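Local coordinates for protein heme oxygenase (Leptospira interrogans, PDB 5KZL) that catalyses the oxygen-dependent breakdown of heme, yielding biliverdin, carbon monoxide and iron as heme oxygenases generally do, at residues E49-Y52 / Y53-S57; E61-R64 / N65-N68; Q192-L195 / A196-Q200. The protein carries 1 engineered substitution. All coordinates share one frame; numbering follows the deposited sequence.

Interaction 1 (E49-Y52 / Y53-S57); sequences EAFY and YVYES
Tyr-52 and Tyr-53 send their rings to a common meeting point by different first torsions: CG of Tyr-52 is trans to its backbone N (chi1 172°), while that of Tyr-53 is trans to its carbonyl carbon (chi1 -68°). The result is an edge-to-face pair of sequence neighbours, with Tyr-52 CD2 over one face of the Tyr-53 ring, near its rim, and 3.8 Å from Tyr-53 CD1. One turn on along helix 41-64, the extended Glu-56 chain crosses the Tyr-52 ring, bringing Glu-56 OE2 to 3.0 Å from Tyr-52 OH.

Round the helix, Phe-51 and Tyr-55 lie side by side in an offset edge-to-face pair, the Tyr-55 edge toward the Phe-51 face, ring centroids 5.9 Å apart. The backbone carries the usual i to i+4 bond here, Tyr-55 N to Phe-51 O at 2.9 Å.

Phe-51 lies towards the heme, about 6 Å from it, and packs on Asn-205 and Ile-208 of helix 188-210, whereas Tyr-52 and Tyr-53 meet helix 82-93 and helix 105-120 respectively. Tyr-53 OH bonds to His-101 O, and Tyr-55 OH to Asp-136 OD2 and Arg-132 NE; these polar ties should fix the direction in which each side chain points.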
# COMPACT_ATOMS: atom_id res chain seq x y z
N GLU A 49 10.78 5.93 -1.42
CA GLU A 49 10.90 6.74 -0.20
C GLU A 49 9.55 7.13 0.31
O GLU A 49 9.32 7.04 1.50
CB GLU A 49 11.69 8.01 -0.47
CG GLU A 49 13.15 7.73 -0.73
CD GLU A 49 13.92 8.97 -1.09
OE1 GLU A 49 13.30 10.03 -1.33
OE2 GLU A 49 15.17 8.89 -1.09
N ALA A 50 8.65 7.59 -0.60
CA ALA A 50 7.29 7.98 -0.24
C ALA A 50 6.56 6.79 0.38
O ALA A 50 5.93 6.95 1.42
CB ALA A 50 6.54 8.49 -1.46
N PHE A 51 6.69 5.57 -0.21
CA PHE A 51 6.08 4.36 0.33
C PHE A 51 6.69 3.99 1.68
O PHE A 51 5.96 3.57 2.57
CB PHE A 51 6.18 3.19 -0.66
CG PHE A 51 5.14 3.19 -1.76
CD1 PHE A 51 3.88 3.76 -1.56
CD2 PHE A 51 5.38 2.54 -2.97
CE1 PHE A 51 2.91 3.73 -2.56
CE2 PHE A 51 4.40 2.47 -3.95
CZ PHE A 51 3.18 3.10 -3.76
N TYR A 52 8.01 4.17 1.84
CA TYR A 52 8.61 3.89 3.14
C TYR A 52 7.87 4.65 4.27
O TYR A 52 7.48 4.03 5.27
CB TYR A 52 10.11 4.21 3.19
CG TYR A 52 10.61 4.09 4.62
CD1 TYR A 52 10.87 2.85 5.19
CD2 TYR A 52 10.68 5.21 5.45
CE1 TYR A 52 11.26 2.73 6.52
CE2 TYR A 52 11.08 5.11 6.78
CZ TYR A 52 11.36 3.86 7.32
OH TYR A 52 11.73 3.74 8.63
N TYR A 53 7.70 5.97 4.12
CA TYR A 53 7.05 6.78 5.16
C TYR A 53 5.59 6.36 5.38
O TYR A 53 5.10 6.30 6.51
CB TYR A 53 7.23 8.28 4.86
CG TYR A 53 8.66 8.71 5.00
CD1 TYR A 53 9.32 8.62 6.22
CD2 TYR A 53 9.38 9.18 3.90
CE1 TYR A 53 10.66 8.99 6.35
CE2 TYR A 53 10.73 9.53 4.01
CZ TYR A 53 11.35 9.46 5.25
OH TYR A 53 12.67 9.83 5.43
N VAL A 54 4.90 6.05 4.28
CA VAL A 54 3.49 5.65 4.34
C VAL A 54 3.32 4.35 5.11
O VAL A 54 2.54 4.29 6.06
CB VAL A 54 2.91 5.57 2.90
CG1 VAL A 54 1.56 4.85 2.87
CG2 VAL A 54 2.82 6.96 2.27
N TYR A 55 4.05 3.30 4.70
CA TYR A 55 3.96 2.00 5.37
C TYR A 55 4.49 2.03 6.79
O TYR A 55 3.93 1.35 7.62
CB TYR A 55 4.63 0.91 4.53
CG TYR A 55 3.83 0.52 3.31
CD1 TYR A 55 2.87 -0.49 3.37
CD2 TYR A 55 4.04 1.14 2.08
CE1 TYR A 55 2.15 -0.87 2.24
CE2 TYR A 55 3.34 0.75 0.94
CZ TYR A 55 2.39 -0.25 1.03
OH TYR A 55 1.69 -0.64 -0.08
N GLU A 56 5.55 2.81 7.08
CA GLU A 56 6.06 2.95 8.45
C GLU A 56 4.93 3.44 9.36
O GLU A 56 4.71 2.86 10.42
CB GLU A 56 7.25 3.93 8.50
CG GLU A 56 7.67 4.32 9.91
CD GLU A 56 8.81 5.31 9.94
OE1 GLU A 56 8.67 6.42 9.36
OE2 GLU A 56 9.85 4.98 10.54
N SER A 57 4.21 4.49 8.93
CA SER A 57 3.08 5.07 9.69
C SER A 57 1.91 4.09 9.77
O SER A 57 1.40 3.83 10.86
CB SER A 57 2.62 6.37 9.05
OG SER A 57 1.59 6.93 9.86

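Interaction 2 (E61-R64 / N65-N68)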
# COMPACT_ATOMS: atom_id res chain seq x y z
N GLU A 61 0.43 2.43 13.24
CA GLU A 61 -0.97 2.58 13.60
C GLU A 61 -1.75 1.26 13.62
O GLU A 61 -2.58 1.07 14.51
CB GLU A 61 -1.63 3.65 12.69
CG GLU A 61 -0.99 5.04 12.79
CD GLU A 61 -0.61 5.53 14.18
OE1 GLU A 61 -1.39 5.32 15.14
OE2 GLU A 61 0.48 6.11 14.32
N LEU A 62 -1.47 0.33 12.70
CA LEU A 62 -2.12 -0.99 12.72
C LEU A 62 -1.68 -1.80 13.95
O LEU A 62 -2.49 -2.51 14.54
CB LEU A 62 -1.85 -1.77 11.42
CG LEU A 62 -2.61 -1.27 10.18
CD1 LEU A 62 -2.07 -1.93 8.93
CD2 LEU A 62 -4.16 -1.53 10.31
N GLU A 63 -0.39 -1.65 14.35
CA GLU A 63 0.12 -2.33 15.54
C GLU A 63 -0.51 -1.73 16.78
O GLU A 63 -0.93 -2.47 17.68
CB GLU A 63 1.66 -2.22 15.60
CG GLU A 63 2.36 -3.22 14.69
CD GLU A 63 2.22 -4.65 15.16
OE1 GLU A 63 2.68 -4.93 16.29
OE2 GLU A 63 1.62 -5.47 14.43
N ARG A 64 -0.62 -0.39 16.83
CA ARG A 64 -1.23 0.34 17.95
C ARG A 64 -2.68 -0.10 18.15
O ARG A 64 -3.10 -0.30 19.29
CB ARG A 64 -1.21 1.85 17.68
CG ARG A 64 -1.45 2.70 18.94
CD ARG A 64 -1.44 4.21 18.72
NE ARG A 64 -0.44 4.66 17.74
CZ ARG A 64 0.85 4.86 18.01
NH1 ARG A 64 1.32 4.66 19.24
NH2 ARG A 64 1.67 5.25 17.05
N ASN A 65 -3.42 -0.28 17.04
CA ASN A 65 -4.82 -0.67 17.08
C ASN A 65 -5.08 -2.14 16.81
O ASN A 65 -6.21 -2.49 16.47
CB ASN A 65 -5.62 0.20 16.10
CG ASN A 65 -5.64 1.65 16.48
OD1 ASN A 65 -6.23 2.05 17.50
ND2 ASN A 65 -4.87 2.44 15.77
N LYS A 66 -4.08 -3.02 17.01
CA LYS A 66 -4.23 -4.44 16.67
C LYS A 66 -5.37 -5.16 17.42
O LYS A 66 -5.93 -6.11 16.86
CB LYS A 66 -2.90 -5.21 16.82
CG LYS A 66 -2.41 -5.40 18.25
CD LYS A 66 -1.24 -6.39 18.32
CE LYS A 66 0.05 -5.77 17.85
NZ LYS A 66 1.23 -6.65 18.07
N ASN A 67 -5.71 -4.71 18.66
CA ASN A 67 -6.77 -5.35 19.44
C ASN A 67 -8.13 -4.66 19.32
O ASN A 67 -9.08 -5.11 19.95
CB ASN A 67 -6.37 -5.55 20.89
CG ASN A 67 -5.34 -6.64 21.00
OD1 ASN A 67 -5.45 -7.71 20.38
ND2 ASN A 67 -4.29 -6.37 21.76
N ASN A 68 -8.24 -3.64 18.45
CA ASN A 68 -9.52 -3.03 18.13
C ASN A 68 -10.45 -4.16 17.64
O ASN A 68 -10.01 -5.02 16.86
CB ASN A 68 -9.34 -1.97 17.05
CG ASN A 68 -10.63 -1.36 16.57
OD1 ASN A 68 -11.35 -1.94 15.77
ND2 ASN A 68 -10.91 -0.15 17.02
O HOH W 1 -4.82 -2.52 20.23
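Glu-63 and Lys-66 cross at an angle where helix 41-64 ends and a type I beta turn, Asn-65 to Asn-68, takes over. The Glu-63 chain bends at chi2 and brings its carboxylate back toward the turn; there Lys-66 NZ meets OE1 of Glu-63 at 2.9 Å, on the syn side but tilted out of the carboxylate plane, a salt bridge. Lys-66 gets there with CG between its backbone N and carbonyl carbon (chi1 70°) and a second bend at chi3, which wraps its methylenes past the Glu-63 carbonyl, CG of Lys-66 being 3.3 Å from Glu-63 O. Both charged ends have further partners: Glu-63 OE2 bonds to Tyr-80 OH, and Lys-66 NZ to Tyr-75 OH.

Within the last helical turn, Arg-64 takes hold of Glu-61 side-on, one nitrogen to each oxygen. NE of Arg-64 lies 2.8 Å from Glu-61 OE1 and NH2 of Arg-64 is 3.1 Å from Glu-61 OE2. The carboxylate oxygens lie close to the guanidinium plane, whereas the nitrogens approach about 30° out of the carboxylate plane, so the two flat groups are tilted against each other. Glu-61 OE1 also accepts from Ser-118 OG on helix 105-120.

Asn-65, where the backbone leaves helical geometry, grips the last turn twice: its ND2 and its N each donate to Glu-61 O at 3.0 Å, from opposite faces of that carbonyl. A water joins the end of the helix to the turn, donating a hydrogen bond to Arg-64 O at 3.0 Å and accepting one from Asn-67 N at 2.8 Å.

Interaction 3 (Q192-L195 / A196-Q200)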
# COMPACT_ATOMS: atom_id res chain seq x y z
N GLN A 192 -20.01 1.80 4.29
CA GLN A 192 -20.00 2.99 3.44
C GLN A 192 -18.90 3.96 3.84
O GLN A 192 -18.25 4.54 2.94
CB GLN A 192 -21.36 3.69 3.42
CG GLN A 192 -22.39 3.00 2.53
CD GLN A 192 -21.93 2.92 1.08
OE1 GLN A 192 -21.62 3.91 0.42
NE2 GLN A 192 -21.83 1.72 0.59
N SER A 193 -18.67 4.14 5.16
CA SER A 193 -17.59 5.00 5.68
C SER A 193 -16.24 4.39 5.30
O SER A 193 -15.30 5.12 4.93
CB SER A 193 -17.70 5.14 7.20
OG SER A 193 -18.89 5.82 7.58
N ILE A 194 -16.13 3.04 5.33
CA ILE A 194 -14.88 2.34 4.93
C ILE A 194 -14.65 2.56 3.42
O ILE A 194 -13.53 2.87 3.02
CB ILE A 194 -14.83 0.84 5.36
CG1 ILE A 194 -14.86 0.71 6.92
CG2 ILE A 194 -13.55 0.14 4.81
CD1 ILE A 194 -15.26 -0.65 7.45
N LEU A 195 -15.72 2.49 2.60
CA LEU A 195 -15.62 2.79 1.16
C LEU A 195 -15.15 4.27 0.92
O LEU A 195 -14.24 4.50 0.12
CB LEU A 195 -16.95 2.48 0.44
CG LEU A 195 -17.06 2.84 -1.04
CD1 LEU A 195 -15.97 2.15 -1.89
CD2 LEU A 195 -18.46 2.53 -1.57
N ALA A 196 -15.73 5.25 1.64
CA ALA A 196 -15.36 6.67 1.54
C ALA A 196 -13.87 6.86 1.88
O ALA A 196 -13.14 7.53 1.14
CB ALA A 196 -16.24 7.49 2.47
N GLU A 197 -13.38 6.15 2.92
CA GLU A 197 -11.96 6.21 3.28
C GLU A 197 -11.07 5.62 2.18
O GLU A 197 -10.06 6.24 1.81
CB GLU A 197 -11.67 5.59 4.65
CG GLU A 197 -10.25 5.89 5.17
CD GLU A 197 -9.90 7.35 5.42
OE1 GLU A 197 -10.82 8.20 5.42
OE2 GLU A 197 -8.70 7.66 5.61
N SER A 198 -11.47 4.48 1.60
CA SER A 198 -10.74 3.81 0.52
C SER A 198 -10.55 4.76 -0.67
O SER A 198 -9.45 4.86 -1.21
CB SER A 198 -11.44 2.53 0.10
OG SER A 198 -11.54 1.63 1.19
N LYS A 199 -11.61 5.50 -1.04
CA LYS A 199 -11.51 6.49 -2.13
C LYS A 199 -10.48 7.58 -1.83
O LYS A 199 -9.70 7.96 -2.72
CB LYS A 199 -12.88 7.11 -2.40
CG LYS A 199 -13.85 6.10 -3.00
CD LYS A 199 -15.23 6.72 -3.11
CE LYS A 199 -16.21 5.77 -3.73
NZ LYS A 199 -16.19 5.88 -5.21
N GLN A 200 -10.44 8.04 -0.56
CA GLN A 200 -9.49 9.04 -0.08
C GLN A 200 -8.06 8.49 -0.18
O GLN A 200 -7.16 9.21 -0.61
CB GLN A 200 -9.78 9.38 1.40
CG GLN A 200 -10.43 10.72 1.64
CD GLN A 200 -9.64 11.86 1.08
OE1 GLN A 200 -8.58 12.28 1.59
NE2 GLN A 200 -10.12 12.35 -0.02
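The Ile-194 carbonyl group is the flat group shared by two donors of Ser-198: the hydroxyl oxygen sits above the carbonyl plane, 38° out of it, and the backbone N approaches with a smaller tilt of 18°. This is the familiar serine-to-carbonyl bond of an alpha-helix, made one turn back along helix 188-210, in which a side chain doubles the regular i to i+4 link. Both bonds to Ile-194 O, from OG and from N of Ser-198, measure 3.0 Å. With chi1 at -60°, OG stands beside its own backbone N, which brings it close enough to the preceding turn; its hydroxyl donor is thereby used within the helix, while the Ser-198 side chain packs on Ala-127 and Val-131 of helix 125-151.

Glu-197 leads its carboxylate away from the turn, pairing OE1 with Arg-113 in a salt bridge and OE2 with His-128 NE2. Lys-199 NZ reaches across to Glu-21 OE2, a salt bridge, and to Gly-17 O.

On its way there the Lys-199 chain stays extended to CE, crosses Leu-195, and bends at chi4. Its CG passes 3.5 Å from Leu-195 O, and its CE rests against the leucine, 4.1 Å from both CG and CD1 of Leu-195.

Overall arrangement
Interactions 1 and 2 follow one another on helix 41-64, with centres 17 Å apart: the first lies on its middle, the second at its C-terminal end. Interaction 3 belongs to helix 188-210, its centre 21 Å from that of interaction 1 and 19 Å from that of interaction 2, with no direct touch to either. All three have side chains that meet helix 105-120 and partners on helix 125-151. They stand differently toward the bound heme: the Phe-51 side chain is about 6 Å from the heme, that of Ser-198 about 8 Å and that of Leu-62 about 14 Å. Interactions 1 and 3 thus lie near the heme, while interaction 2, farther off, is a surface contact.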